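Histidine triad protein (Plasmodium falciparum 3D7, PDB 5CS2) probably hydrolyses diadenosine triphosphate to AMP and ADP as a histidine triad enzyme of the malaria parasite, and binds the antimalarial cyclomarin A. Local coordinates at residues K62-K65 with L70-E73; I56-L61 with N79-F84; E10-Y15 with I75-L80; Y28-R33 with Y41-V46. All coordinates share one frame; numbering follows the deposited sequence.

Interaction 1: K62-K65 with L70-E73; sequences KKKK and LDIE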
loop_
_atom_site.group_PDB
_atom_site.type_symbol
_atom_site.label_atom_id
_atom_site.label_comp_id
_atom_site.label_asym_id
_atom_site.label_seq_id
_atom_site.Cartn_x
_atom_site.Cartn_y
_atom_site.Cartn_z
ATOM N N LYS A 62 -11.275 12.101 -5.774
ATOM C CA LYS A 62 -11.240 13.351 -5.008
ATOM C C LYS A 62 -9.784 13.699 -4.690
ATOM O O LYS A 62 -9.029 12.837 -4.232
ATOM C CB LYS A 62 -12.084 13.228 -3.723
ATOM C CG LYS A 62 -12.152 14.534 -2.927
ATOM C CD LYS A 62 -13.424 14.688 -2.095
ATOM C CE LYS A 62 -13.483 16.032 -1.387
ATOM N NZ LYS A 62 -13.576 17.180 -2.338
ATOM N N LYS A 63 -9.375 14.956 -4.956
ATOM C CA LYS A 63 -8.007 15.385 -4.693
ATOM C C LYS A 63 -7.764 15.465 -3.182
ATOM O O LYS A 63 -8.442 16.215 -2.476
ATOM C CB LYS A 63 -7.696 16.723 -5.377
ATOM C CG LYS A 63 -6.212 17.018 -5.440
ATOM C CD LYS A 63 -5.936 18.511 -5.514
ATOM C CE LYS A 63 -4.488 18.810 -5.240
ATOM N NZ LYS A 63 -4.181 18.879 -3.785
ATOM N N LYS A 64 -6.856 14.614 -2.688
ATOM C CA LYS A 64 -6.442 14.554 -1.287
ATOM C C LYS A 64 -4.937 14.441 -1.313
ATOM O O LYS A 64 -4.409 13.642 -2.083
ATOM C CB LYS A 64 -7.121 13.403 -0.556
ATOM C CG LYS A 64 -8.511 13.811 -0.075
ATOM C CD LYS A 64 -9.417 12.649 0.205
ATOM C CE LYS A 64 -10.821 13.144 0.491
ATOM N NZ LYS A 64 -11.471 12.434 1.633
ATOM N N LYS A 65 -4.232 15.289 -0.544
ATOM C CA LYS A 65 -2.769 15.354 -0.607
ATOM C C LYS A 65 -2.031 14.181 0.047
ATOM O O LYS A 65 -1.111 13.609 -0.550
ATOM C CB LYS A 65 -2.257 16.685 -0.014
ATOM C CG LYS A 65 -0.767 16.916 -0.249
ATOM C CD LYS A 65 -0.297 18.238 0.332
ATOM C CE LYS A 65 1.167 18.451 0.070
ATOM N NZ LYS A 65 1.644 19.721 0.672
ATOM N N LEU A 70 -7.305 10.394 3.506
ATOM C CA LEU A 70 -8.333 9.504 2.970
ATOM C C LEU A 70 -9.306 9.018 4.009
ATOM O O LEU A 70 -8.896 8.728 5.137
ATOM C CB LEU A 70 -7.730 8.286 2.225
ATOM C CG LEU A 70 -6.702 8.484 1.094
ATOM C CD1 LEU A 70 -6.717 7.268 0.181
ATOM C CD2 LEU A 70 -6.965 9.700 0.255
ATOM N N ASP A 71 -10.577 8.852 3.619
ATOM C CA ASP A 71 -11.610 8.276 4.489
ATOM C C ASP A 71 -11.458 6.738 4.410
ATOM O O ASP A 71 -10.856 6.227 3.453
ATOM C CB ASP A 71 -13.020 8.670 4.015
ATOM C CG ASP A 71 -13.335 10.152 4.005
ATOM O OD1 ASP A 71 -12.747 10.901 4.835
ATOM O OD2 ASP A 71 -14.228 10.559 3.228
ATOM N N ILE A 72 -12.006 6.019 5.402
ATOM C CA ILE A 72 -11.965 4.555 5.501
ATOM C C ILE A 72 -12.387 3.890 4.180
ATOM O O ILE A 72 -11.667 3.029 3.687
ATOM C CB ILE A 72 -12.761 4.004 6.723
ATOM C CG1 ILE A 72 -12.100 4.481 8.031
ATOM C CG2 ILE A 72 -12.839 2.456 6.708
ATOM C CD1 ILE A 72 -12.910 4.341 9.285
ATOM N N GLU A 73 -13.508 4.352 3.581
ATOM C CA GLU A 73 -14.061 3.829 2.326
ATOM C C GLU A 73 -13.050 4.013 1.186
ATOM O O GLU A 73 -12.888 3.095 0.384
ATOM C CB GLU A 73 -15.408 4.510 1.981
ATOM C CG GLU A 73 -16.522 4.247 2.981
ATOM C CD GLU A 73 -16.477 5.057 4.266
ATOM O OE1 GLU A 73 -15.691 6.029 4.342
ATOM O OE2 GLU A 73 -17.221 4.702 5.209
#

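Interaction 2: I56-L61 with N79-F84; sequences ILLTTL and NLLCNF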
loop_
_atom_site.group_PDB
_atom_site.type_symbol
_atom_site.label_atom_id
_atom_site.label_comp_id
_atom_site.label_asym_id
_atom_site.label_seq_id
_atom_site.Cartn_x
_atom_site.Cartn_y
_atom_site.Cartn_z
ATOM N N ILE A 56 2.159 1.665 -13.648
ATOM C CA ILE A 56 0.847 2.281 -13.580
ATOM C C ILE A 56 0.657 3.051 -12.281
ATOM O O ILE A 56 1.376 2.822 -11.305
ATOM C CB ILE A 56 -0.294 1.281 -13.806
ATOM C CG1 ILE A 56 -0.194 0.131 -12.758
ATOM C CG2 ILE A 56 -0.224 0.715 -15.283
ATOM C CD1 ILE A 56 -1.443 -0.683 -12.617
ATOM N N LEU A 57 -0.338 3.920 -12.280
ATOM C CA LEU A 57 -0.675 4.753 -11.116
ATOM C C LEU A 57 -2.119 4.572 -10.737
ATOM O O LEU A 57 -2.977 4.485 -11.621
ATOM C CB LEU A 57 -0.410 6.239 -11.466
ATOM C CG LEU A 57 1.023 6.563 -11.903
ATOM C CD1 LEU A 57 1.105 7.906 -12.582
ATOM C CD2 LEU A 57 2.000 6.430 -10.750
ATOM N N LEU A 58 -2.412 4.569 -9.426
ATOM C CA LEU A 58 -3.786 4.526 -8.922
ATOM C C LEU A 58 -3.973 5.769 -8.072
ATOM O O LEU A 58 -3.077 6.093 -7.293
ATOM C CB LEU A 58 -4.061 3.307 -8.036
ATOM C CG LEU A 58 -3.693 1.931 -8.611
ATOM C CD1 LEU A 58 -4.223 0.848 -7.712
ATOM C CD2 LEU A 58 -4.288 1.695 -9.978
ATOM N N THR A 59 -5.100 6.468 -8.229
ATOM C CA THR A 59 -5.294 7.669 -7.419
ATOM C C THR A 59 -6.736 7.792 -7.028
ATOM O O THR A 59 -7.591 7.091 -7.584
ATOM C CB THR A 59 -4.721 8.919 -8.133
ATOM O OG1 THR A 59 -4.630 10.007 -7.196
ATOM C CG2 THR A 59 -5.564 9.370 -9.272
ATOM N N THR A 60 -7.032 8.702 -6.095
ATOM C CA THR A 60 -8.400 8.938 -5.652
ATOM C C THR A 60 -9.087 9.884 -6.619
ATOM O O THR A 60 -8.422 10.727 -7.202
ATOM C CB THR A 60 -8.411 9.544 -4.242
ATOM O OG1 THR A 60 -7.478 10.623 -4.256
ATOM C CG2 THR A 60 -8.027 8.524 -3.163
ATOM N N LEU A 61 -10.405 9.737 -6.816
ATOM C CA LEU A 61 -11.131 10.624 -7.730
ATOM C C LEU A 61 -11.173 12.037 -7.117
ATOM O O LEU A 61 -11.081 13.032 -7.846
ATOM C CB LEU A 61 -12.556 10.088 -7.981
ATOM C CG LEU A 61 -12.669 8.904 -8.952
ATOM C CD1 LEU A 61 -13.980 8.141 -8.758
ATOM C CD2 LEU A 61 -12.493 9.332 -10.403
ATOM N N ASN A 79 -6.962 0.344 -2.117
ATOM C CA ASN A 79 -6.124 -0.804 -1.793
ATOM C C ASN A 79 -6.644 -2.094 -2.380
ATOM O O ASN A 79 -5.826 -2.906 -2.829
ATOM C CB ASN A 79 -5.864 -0.883 -0.317
ATOM C CG ASN A 79 -4.764 0.104 0.030
ATOM O OD1 ASN A 79 -3.636 0.043 -0.481
ATOM N ND2 ASN A 79 -5.121 1.131 0.775
ATOM N N LEU A 80 -7.957 -2.266 -2.437
ATOM C CA LEU A 80 -8.534 -3.421 -3.148
ATOM C C LEU A 80 -8.239 -3.289 -4.648
ATOM O O LEU A 80 -7.874 -4.274 -5.287
ATOM C CB LEU A 80 -10.029 -3.559 -2.886
ATOM C CG LEU A 80 -10.447 -3.920 -1.450
ATOM C CD1 LEU A 80 -11.958 -3.987 -1.357
ATOM C CD2 LEU A 80 -9.822 -5.249 -0.974
ATOM N N LEU A 81 -8.314 -2.047 -5.202
ATOM C CA LEU A 81 -7.952 -1.816 -6.610
ATOM C C LEU A 81 -6.479 -2.155 -6.869
ATOM O O LEU A 81 -6.142 -2.752 -7.880
ATOM C CB LEU A 81 -8.255 -0.337 -6.999
ATOM C CG LEU A 81 -7.941 0.018 -8.447
ATOM C CD1 LEU A 81 -8.769 -0.865 -9.425
ATOM C CD2 LEU A 81 -8.255 1.476 -8.722
ATOM N N CYS A 82 -5.588 -1.782 -5.944
ATOM C CA CYS A 82 -4.179 -2.109 -6.046
ATOM C C CYS A 82 -3.964 -3.616 -6.154
ATOM O O CYS A 82 -3.228 -4.062 -7.042
ATOM C CB CYS A 82 -3.389 -1.536 -4.873
ATOM S SG CYS A 82 -1.621 -1.877 -4.985
ATOM N N ASN A 83 -4.556 -4.371 -5.234
ATOM C CA ASN A 83 -4.414 -5.841 -5.224
ATOM C C ASN A 83 -4.952 -6.425 -6.553
ATOM O O ASN A 83 -4.254 -7.220 -7.190
ATOM C CB ASN A 83 -5.146 -6.424 -4.019
ATOM C CG ASN A 83 -4.759 -7.850 -3.773
ATOM O OD1 ASN A 83 -5.395 -8.775 -4.277
ATOM N ND2 ASN A 83 -3.761 -8.054 -2.948
ATOM N N PHE A 84 -6.140 -5.963 -6.985
ATOM C CA PHE A 84 -6.773 -6.369 -8.248
ATOM C C PHE A 84 -5.838 -6.061 -9.419
ATOM O O PHE A 84 -5.661 -6.907 -10.301
ATOM C CB PHE A 84 -8.120 -5.661 -8.428
ATOM C CG PHE A 84 -8.791 -5.948 -9.761
ATOM C CD1 PHE A 84 -9.415 -7.174 -9.995
ATOM C CD2 PHE A 84 -8.724 -5.026 -10.805
ATOM C CE1 PHE A 84 -10.027 -7.445 -11.225
ATOM C CE2 PHE A 84 -9.295 -5.319 -12.058
ATOM C CZ PHE A 84 -9.966 -6.514 -12.245
#

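Interaction 3: E10-Y15 with I75-L80; sequences EKLEWY and IIDINL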
loop_
_atom_site.group_PDB
_atom_site.type_symbol
_atom_site.label_atom_id
_atom_site.label_comp_id
_atom_site.label_asym_id
_atom_site.label_seq_id
_atom_site.Cartn_x
_atom_site.Cartn_y
_atom_site.Cartn_z
ATOM N N GLU A 10 -17.013 -6.041 -7.291
ATOM C CA GLU A 10 -18.337 -5.738 -6.752
ATOM C C GLU A 10 -18.188 -4.702 -5.636
ATOM O O GLU A 10 -18.918 -3.710 -5.627
ATOM C CB GLU A 10 -19.022 -7.022 -6.244
ATOM C CG GLU A 10 -19.323 -8.020 -7.366
ATOM C CD GLU A 10 -19.632 -9.468 -7.002
ATOM O OE1 GLU A 10 -19.238 -9.918 -5.899
ATOM O OE2 GLU A 10 -20.235 -10.169 -7.847
ATOM N N LYS A 11 -17.173 -4.877 -4.755
ATOM C CA LYS A 11 -16.907 -3.936 -3.663
ATOM C C LYS A 11 -16.482 -2.568 -4.189
ATOM O O LYS A 11 -16.773 -1.548 -3.549
ATOM C CB LYS A 11 -15.861 -4.499 -2.689
ATOM C CG LYS A 11 -16.379 -5.715 -1.929
ATOM C CD LYS A 11 -15.364 -6.310 -0.973
ATOM C CE LYS A 11 -15.918 -7.533 -0.267
ATOM N NZ LYS A 11 -17.042 -7.202 0.655
ATOM N N LEU A 12 -15.782 -2.548 -5.350
ATOM C CA LEU A 12 -15.323 -1.310 -5.988
ATOM C C LEU A 12 -16.449 -0.667 -6.802
ATOM O O LEU A 12 -16.252 0.413 -7.383
ATOM C CB LEU A 12 -14.098 -1.582 -6.907
ATOM C CG LEU A 12 -12.780 -2.042 -6.260
ATOM C CD1 LEU A 12 -11.810 -2.507 -7.289
ATOM C CD2 LEU A 12 -12.152 -0.930 -5.460
ATOM N N GLU A 13 -17.612 -1.350 -6.907
ATOM C CA GLU A 13 -18.783 -0.903 -7.669
ATOM C C GLU A 13 -18.441 -0.738 -9.156
ATOM O O GLU A 13 -18.989 0.123 -9.846
ATOM C CB GLU A 13 -19.434 0.350 -7.036
ATOM C CG GLU A 13 -19.930 0.113 -5.618
ATOM C CD GLU A 13 -21.003 1.038 -5.073
ATOM O OE1 GLU A 13 -21.513 1.895 -5.831
ATOM O OE2 GLU A 13 -21.329 0.905 -3.871
ATOM N N TRP A 14 -17.537 -1.590 -9.654
ATOM C CA TRP A 14 -17.130 -1.541 -11.048
ATOM C C TRP A 14 -18.135 -2.225 -11.981
ATOM O O TRP A 14 -18.797 -3.202 -11.615
ATOM C CB TRP A 14 -15.746 -2.176 -11.226
ATOM C CG TRP A 14 -15.239 -2.209 -12.639
ATOM C CD1 TRP A 14 -14.523 -1.239 -13.279
ATOM C CD2 TRP A 14 -15.413 -3.274 -13.586
ATOM N NE1 TRP A 14 -14.265 -1.617 -14.573
ATOM C CE2 TRP A 14 -14.795 -2.867 -14.790
ATOM C CE3 TRP A 14 -16.087 -4.512 -13.553
ATOM C CZ2 TRP A 14 -14.762 -3.683 -15.932
ATOM C CZ3 TRP A 14 -16.064 -5.313 -14.691
ATOM C CH2 TRP A 14 -15.382 -4.910 -15.851
ATOM N N TYR A 15 -18.189 -1.726 -13.214
ATOM C CA TYR A 15 -18.930 -2.318 -14.327
ATOM C C TYR A 15 -18.199 -1.940 -15.596
ATOM O O TYR A 15 -17.471 -0.930 -15.615
ATOM C CB TYR A 15 -20.414 -1.921 -14.346
ATOM C CG TYR A 15 -20.670 -0.429 -14.362
ATOM C CD1 TYR A 15 -20.733 0.276 -15.562
ATOM C CD2 TYR A 15 -20.911 0.269 -13.181
ATOM C CE1 TYR A 15 -20.995 1.645 -15.583
ATOM C CE2 TYR A 15 -21.170 1.637 -13.191
ATOM C CZ TYR A 15 -21.223 2.319 -14.396
ATOM O OH TYR A 15 -21.471 3.669 -14.404
ATOM N N ILE A 75 -9.653 4.341 1.541
ATOM C CA ILE A 75 -8.488 3.486 1.855
ATOM C C ILE A 75 -8.783 2.084 1.359
ATOM O O ILE A 75 -7.958 1.481 0.677
ATOM C CB ILE A 75 -8.125 3.482 3.378
ATOM C CG1 ILE A 75 -7.711 4.885 3.830
ATOM C CG2 ILE A 75 -6.981 2.442 3.670
ATOM C CD1 ILE A 75 -7.921 5.122 5.345
ATOM N N ILE A 76 -9.975 1.565 1.699
ATOM C CA ILE A 76 -10.355 0.227 1.246
ATOM C C ILE A 76 -10.413 0.158 -0.276
ATOM O O ILE A 76 -9.891 -0.788 -0.880
ATOM C CB ILE A 76 -11.695 -0.153 1.907
ATOM C CG1 ILE A 76 -11.520 -0.322 3.450
ATOM C CG2 ILE A 76 -12.360 -1.392 1.226
ATOM C CD1 ILE A 76 -12.857 -0.422 4.228
ATOM N N ASP A 77 -11.069 1.149 -0.897
ATOM C CA ASP A 77 -11.239 1.163 -2.349
ATOM C C ASP A 77 -9.902 1.154 -3.085
ATOM O O ASP A 77 -9.671 0.278 -3.921
ATOM C CB ASP A 77 -12.121 2.358 -2.769
ATOM C CG ASP A 77 -12.475 2.364 -4.255
ATOM O OD1 ASP A 77 -11.555 2.523 -5.078
ATOM O OD2 ASP A 77 -13.693 2.263 -4.585
ATOM N N ILE A 78 -9.005 2.098 -2.770
ATOM C CA ILE A 78 -7.753 2.217 -3.496
ATOM C C ILE A 78 -6.843 0.980 -3.293
ATOM O O ILE A 78 -6.106 0.601 -4.216
ATOM C CB ILE A 78 -7.015 3.559 -3.251
ATOM C CG1 ILE A 78 -6.033 3.827 -4.414
ATOM C CG2 ILE A 78 -6.280 3.560 -1.901
ATOM C CD1 ILE A 78 -5.410 5.202 -4.526
ATOM N N ASN A 79 -6.962 0.344 -2.117
ATOM C CA ASN A 79 -6.124 -0.804 -1.793
ATOM C C ASN A 79 -6.644 -2.094 -2.380
ATOM O O ASN A 79 -5.826 -2.906 -2.829
ATOM C CB ASN A 79 -5.864 -0.883 -0.317
ATOM C CG ASN A 79 -4.764 0.104 0.030
ATOM O OD1 ASN A 79 -3.636 0.043 -0.481
ATOM N ND2 ASN A 79 -5.121 1.131 0.775
ATOM N N LEU A 80 -7.957 -2.266 -2.437
ATOM C CA LEU A 80 -8.534 -3.421 -3.148
ATOM C C LEU A 80 -8.239 -3.289 -4.648
ATOM O O LEU A 80 -7.874 -4.274 -5.287
ATOM C CB LEU A 80 -10.029 -3.559 -2.886
ATOM C CG LEU A 80 -10.447 -3.920 -1.450
ATOM C CD1 LEU A 80 -11.958 -3.987 -1.357
ATOM C CD2 LEU A 80 -9.822 -5.249 -0.974
HETATM O O HOH W 1 -15.438 0.988 -2.927
#

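Interaction 4: Y28-R33 with Y41-V46; sequences YEIDKR and YSYGFV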
loop_
_atom_site.group_PDB
_atom_site.type_symbol
_atom_site.label_atom_id
_atom_site.label_comp_id
_atom_site.label_asym_id
_atom_site.label_seq_id
_atom_site.Cartn_x
_atom_site.Cartn_y
_atom_site.Cartn_z
ATOM N N TYR A 28 -3.097 18.701 -12.447
ATOM C CA TYR A 28 -3.130 18.133 -13.800
ATOM C C TYR A 28 -4.440 17.437 -14.118
ATOM O O TYR A 28 -5.278 17.214 -13.239
ATOM C CB TYR A 28 -1.938 17.204 -14.053
ATOM C CG TYR A 28 -0.607 17.866 -13.780
ATOM C CD1 TYR A 28 -0.114 18.854 -14.624
ATOM C CD2 TYR A 28 0.127 17.559 -12.635
ATOM C CE1 TYR A 28 1.100 19.484 -14.371
ATOM C CE2 TYR A 28 1.361 18.159 -12.387
ATOM C CZ TYR A 28 1.838 19.130 -13.255
ATOM O OH TYR A 28 3.029 19.769 -13.027
ATOM N N GLU A 29 -4.665 17.217 -15.406
ATOM C CA GLU A 29 -5.871 16.521 -15.826
ATOM C C GLU A 29 -5.382 15.339 -16.654
ATOM O O GLU A 29 -4.464 15.486 -17.452
ATOM C CB GLU A 29 -6.790 17.460 -16.624
ATOM C CG GLU A 29 -8.141 16.821 -16.901
ATOM C CD GLU A 29 -9.150 17.667 -17.656
ATOM O OE1 GLU A 29 -9.197 18.905 -17.444
ATOM O OE2 GLU A 29 -9.941 17.066 -18.421
ATOM N N ILE A 30 -5.912 14.138 -16.370
ATOM C CA ILE A 30 -5.494 12.941 -17.093
ATOM C C ILE A 30 -6.480 12.726 -18.237
ATOM O O ILE A 30 -7.690 12.794 -18.012
ATOM C CB ILE A 30 -5.459 11.700 -16.130
ATOM C CG1 ILE A 30 -4.518 11.952 -14.894
ATOM C CG2 ILE A 30 -5.057 10.418 -16.893
ATOM C CD1 ILE A 30 -3.059 12.324 -15.251
ATOM N N ASP A 31 -5.950 12.470 -19.433
ATOM C CA ASP A 31 -6.743 12.175 -20.644
ATOM C C ASP A 31 -7.501 10.862 -20.396
ATOM O O ASP A 31 -6.917 9.877 -19.911
ATOM C CB ASP A 31 -5.791 12.006 -21.845
ATOM C CG ASP A 31 -6.484 12.096 -23.191
ATOM O OD1 ASP A 31 -7.347 11.236 -23.474
ATOM O OD2 ASP A 31 -6.151 13.020 -23.968
ATOM N N LYS A 32 -8.795 10.846 -20.721
ATOM C CA LYS A 32 -9.646 9.648 -20.567
ATOM C C LYS A 32 -9.088 8.421 -21.294
ATOM O O LYS A 32 -9.342 7.291 -20.838
ATOM C CB LYS A 32 -11.091 9.946 -21.016
ATOM C CG LYS A 32 -11.217 10.265 -22.505
ATOM C CD LYS A 32 -12.643 10.693 -22.861
ATOM C CE LYS A 32 -12.725 11.155 -24.294
ATOM N NZ LYS A 32 -14.035 11.794 -24.590
ATOM N N ARG A 33 -8.330 8.624 -22.404
ATOM C CA ARG A 33 -7.683 7.563 -23.179
ATOM C C ARG A 33 -6.586 6.842 -22.392
ATOM O O ARG A 33 -6.170 5.753 -22.780
ATOM C CB ARG A 33 -7.093 8.104 -24.507
ATOM C CG ARG A 33 -8.164 8.422 -25.551
ATOM C CD ARG A 33 -7.561 9.114 -26.768
ATOM N NE ARG A 33 -7.149 10.474 -26.419
ATOM C CZ ARG A 33 -6.508 11.311 -27.225
ATOM N NH1 ARG A 33 -6.182 10.940 -28.461
ATOM N NH2 ARG A 33 -6.179 12.522 -26.801
ATOM N N TYR A 41 -14.354 5.237 -5.771
ATOM C CA TYR A 41 -13.503 6.309 -5.221
ATOM C C TYR A 41 -12.156 6.505 -5.901
ATOM O O TYR A 41 -11.449 7.456 -5.565
ATOM C CB TYR A 41 -13.263 6.049 -3.727
ATOM C CG TYR A 41 -14.512 5.995 -2.884
ATOM C CD1 TYR A 41 -15.156 7.161 -2.477
ATOM C CD2 TYR A 41 -15.040 4.780 -2.465
ATOM C CE1 TYR A 41 -16.311 7.114 -1.696
ATOM C CE2 TYR A 41 -16.166 4.724 -1.647
ATOM C CZ TYR A 41 -16.824 5.890 -1.301
ATOM O OH TYR A 41 -17.954 5.818 -0.521
ATOM N N SER A 42 -11.764 5.640 -6.832
ATOM C CA SER A 42 -10.410 5.723 -7.390
ATOM C C SER A 42 -10.399 5.516 -8.891
ATOM O O SER A 42 -11.436 5.214 -9.481
ATOM C CB SER A 42 -9.559 4.602 -6.781
ATOM O OG SER A 42 -9.659 4.543 -5.377
ATOM N N TYR A 43 -9.233 5.650 -9.488
ATOM C CA TYR A 43 -9.013 5.332 -10.883
ATOM C C TYR A 43 -7.572 4.934 -11.123
ATOM O O TYR A 43 -6.696 5.242 -10.326
ATOM C CB TYR A 43 -9.524 6.413 -11.843
ATOM C CG TYR A 43 -8.725 7.689 -11.879
ATOM C CD1 TYR A 43 -8.974 8.713 -10.971
ATOM C CD2 TYR A 43 -7.756 7.898 -12.853
ATOM C CE1 TYR A 43 -8.279 9.924 -11.046
ATOM C CE2 TYR A 43 -7.043 9.095 -12.923
ATOM C CZ TYR A 43 -7.332 10.114 -12.036
ATOM O OH TYR A 43 -6.616 11.297 -12.106
ATOM N N GLY A 44 -7.353 4.185 -12.179
ATOM C CA GLY A 44 -6.044 3.700 -12.567
ATOM C C GLY A 44 -5.710 4.232 -13.932
ATOM O O GLY A 44 -6.559 4.226 -14.829
ATOM N N PHE A 45 -4.496 4.717 -14.088
ATOM C CA PHE A 45 -4.046 5.253 -15.358
ATOM C C PHE A 45 -2.595 4.927 -15.654
ATOM O O PHE A 45 -1.798 4.667 -14.734
ATOM C CB PHE A 45 -4.349 6.759 -15.450
ATOM C CG PHE A 45 -3.620 7.618 -14.435
ATOM C CD1 PHE A 45 -4.049 7.676 -13.112
ATOM C CD2 PHE A 45 -2.518 8.364 -14.804
ATOM C CE1 PHE A 45 -3.372 8.468 -12.169
ATOM C CE2 PHE A 45 -1.871 9.192 -13.869
ATOM C CZ PHE A 45 -2.311 9.239 -12.568
ATOM N N VAL A 46 -2.259 4.829 -16.951
ATOM C CA VAL A 46 -0.891 4.524 -17.378
ATOM C C VAL A 46 0.012 5.726 -17.116
ATOM O O VAL A 46 -0.428 6.867 -17.222
ATOM C CB VAL A 46 -0.764 4.001 -18.834
ATOM C CG1 VAL A 46 -1.341 2.594 -18.969
ATOM C CG2 VAL A 46 -1.413 4.960 -19.833
#

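Interaction 1: K62-K65 with L70-E73
Two torsions of Lys64 set up its meeting with Leu70 and Asp71: chi1 of -84° lays CG beside the backbone N and opposite the carbonyl carbon, and a bend at chi4 (-138°) then brings the ammonium group near the carboxylate. In between, the chain is extended. Leu70 answers with chi1 of -53°, which brings one of its methyls, CD2, against the aliphatic chain of the lysine. That methyl lies 3.8 Å from Lys64 CB and also 3.8 Å from Lys64 CD, so it spans the aliphatic part of the lysine instead of touching a single carbon. The apolar half of the contact is therefore one methyl against a methylene chain, with Leu70 buried and Lys64 only partly exposed.

The charged half is looser. Lys64 NZ stands 3.7 Å from Asp71 OD2 and 3.8 Å from Asp71 OD1, a long salt bridge in which neither oxygen is clearly preferred. The stronger partner of this ammonium is Glu74, whose OE1 forms a salt bridge with it and also accepts a hydrogen bond from the backbone N of Asp71. Asp71 occupies the N-cap position, yet its carboxylate makes no capping bond; its end comes near the lysine and probably adds a second negative charge near NZ.

The loop 62-65 follows strand 56-60 and pairs through the backbone of Lys64 with Val115 of the histidine triad motif, while Leu70 packs on Val115 and Ile75. The contact thus joins that loop to the start of helix 72-93, where Leu70 O also accepts a hydrogen bond from Lys4 of the second subunit.

Interaction 2: I56-L61 with N79-F84
This is buried apolar packing of a strand against a helix: Leu58, from the middle of strand 56-60, meets Leu81 and Cys82 on helix 72-93, close to the centre of the chain. The nearest CA atoms, those of Leu58 and Cys82, are 7.2 Å apart, which shows how near the helix lies to the sheet.

Leu58 does most of the touching with one methyl, CD1, which presses on the helix backbone itself. It comes within 3.4 Å of Cys82 CA, tighter than ordinary van der Waals contact, and lies 3.5 Å from Cys82 N and 3.8 Å from Leu81 C. The methyl therefore sits over the peptide link joining the two helical residues. Their side chains close on it as well, with Leu58 CD1 at 3.9 Å from Leu81 CG and 3.8 Å from Cys82 CB. The second methyl is more relaxed, Leu58 CD2 lying 4.2 Å from Leu81 CD2. Cys82 offers its CB rather than its sulfur: chi1 of -178° places SG opposite the backbone N, and the side chain also packs on Ile119 of strand 116-122 and on Tyr67 of the second subunit.

Neighbouring strand residues serve the other side of the sheet. Thr59 points away from the helix and its hydroxyl is hydrogen-bonded to Val115 O, while Leu57 packs on Phe45, Asn47 and His118, the last two predicted to bind substrate. A long helix covering one side of an antiparallel sheet, with predicted substrate-binding residues toward the other, is characteristic of the HIT fold.

Interaction 3: E10-Y15 with I75-L80
Leu12 and Asp77 form the tight part of this contact, whereas exposed Lys11 lies over buried Leu80 at looser distances. Leu12 CD2 lies 3.2 Å from the carbonyl O of Asp77 and 3.5 Å from Asp77 CG, so one methyl is pressed against both the backbone and the carboxylate of the same residue. It also reaches Leu80 CB at 4.2 Å. With CG opposite its own backbone N (chi1 -174°), the Asp77 carboxylate lies alongside this methyl. The buried carboxylate is satisfied: OD1 is hydrogen-bonded to the hydroxyls of Thr39, in the loop before strand 42-46, and Ser42, on that strand, and OD2 takes a water.

On the looser side, the aliphatic chain of Lys11 passes Leu80, the nearest pair being Lys11 CD and Leu80 CD1 at 4.1 Å. Beyond CD the lysine leads away from the helix; Ile72 and Ile75 of the second subunit also pack here. The water bridges the segments, donating to Lys11 O at 2.9 Å and to Asp77 OD2 at 2.7 Å, where no direct hydrogen bond does.

Glu13 is the first residue to leave helical backbone angles, with phi of 61° and two bonds back into the last turn. This Schellman motif turns the chain out of the helix right after Leu12, the residue that packs on Asp77. On helix 72-93, Asn79 packs on Asn79 of the second subunit, consistent with the helix-lined interface of HIT-family dimers.

Interaction 4: Y28-R33 with Y41-V46
Ile30 packs on Phe45 and Tyr43 of strand 42-46 through apolar and CH-pi contacts. Chi1 of 64° puts the Phe45 ring between its backbone N and carbonyl carbon, where Ile30 CG1 stands over one face, 4.1 Å from the Phe45 centroid and 16° off the normal, a CH-pi contact displaced toward the rim. The end of the same branch, Ile30 CD1, is 3.6 Å from Phe45 CE2, and the other branch, Ile30 CG2, is 3.9 Å from Phe45 CD2. Tyr43 is met differently, near the plane of its ring and at its edge, with Ile30 CG1 at 3.6 Å from Tyr43 OH. That hydroxyl is hydrogen-bonded to Glu24 O, so the isoleucine rests against an already engaged group.

No polar bond joins the two segments; within 28-33, Arg33 grips Asp31 side-on, NE to OD1 at 3.0 Å and NH2 to OD2 at 2.9 Å. The backbone N of Arg33 takes the anti lone pair of OD1, making an Asx turn that fixes the chain just after Ile30.

Edge-to-face partners, Tyr23 for Tyr43 and Phe25 for Phe45, complete the aromatic surroundings. The chemistry implies a division of labour: dispersion holds Ile30 to the sheet, while charge and hydrogen bonds shape the turn beside it.

Overall arrangement
Interactions 2 and 3 are buried and use successive parts of helix 72-93, overlapping at Asn79 and Leu80: one side of the helix meets strand 56-60, another the N-terminal segment 10-15. Interaction 1, at the start of that helix, is only partly buried and is the one of the four with a salt bridge, a long one, between its segments. Interaction 4 is also buried but rests on aromatic rings, on strand 42-46, next to strand 56-60 in the sheet. Strand pairing couples interactions 2 and 4, and the Asp77 to Ser42 bond ties 3 to 4. Interactions 1, 2 and 3 all touch the second subunit, whereas interaction 4 does not.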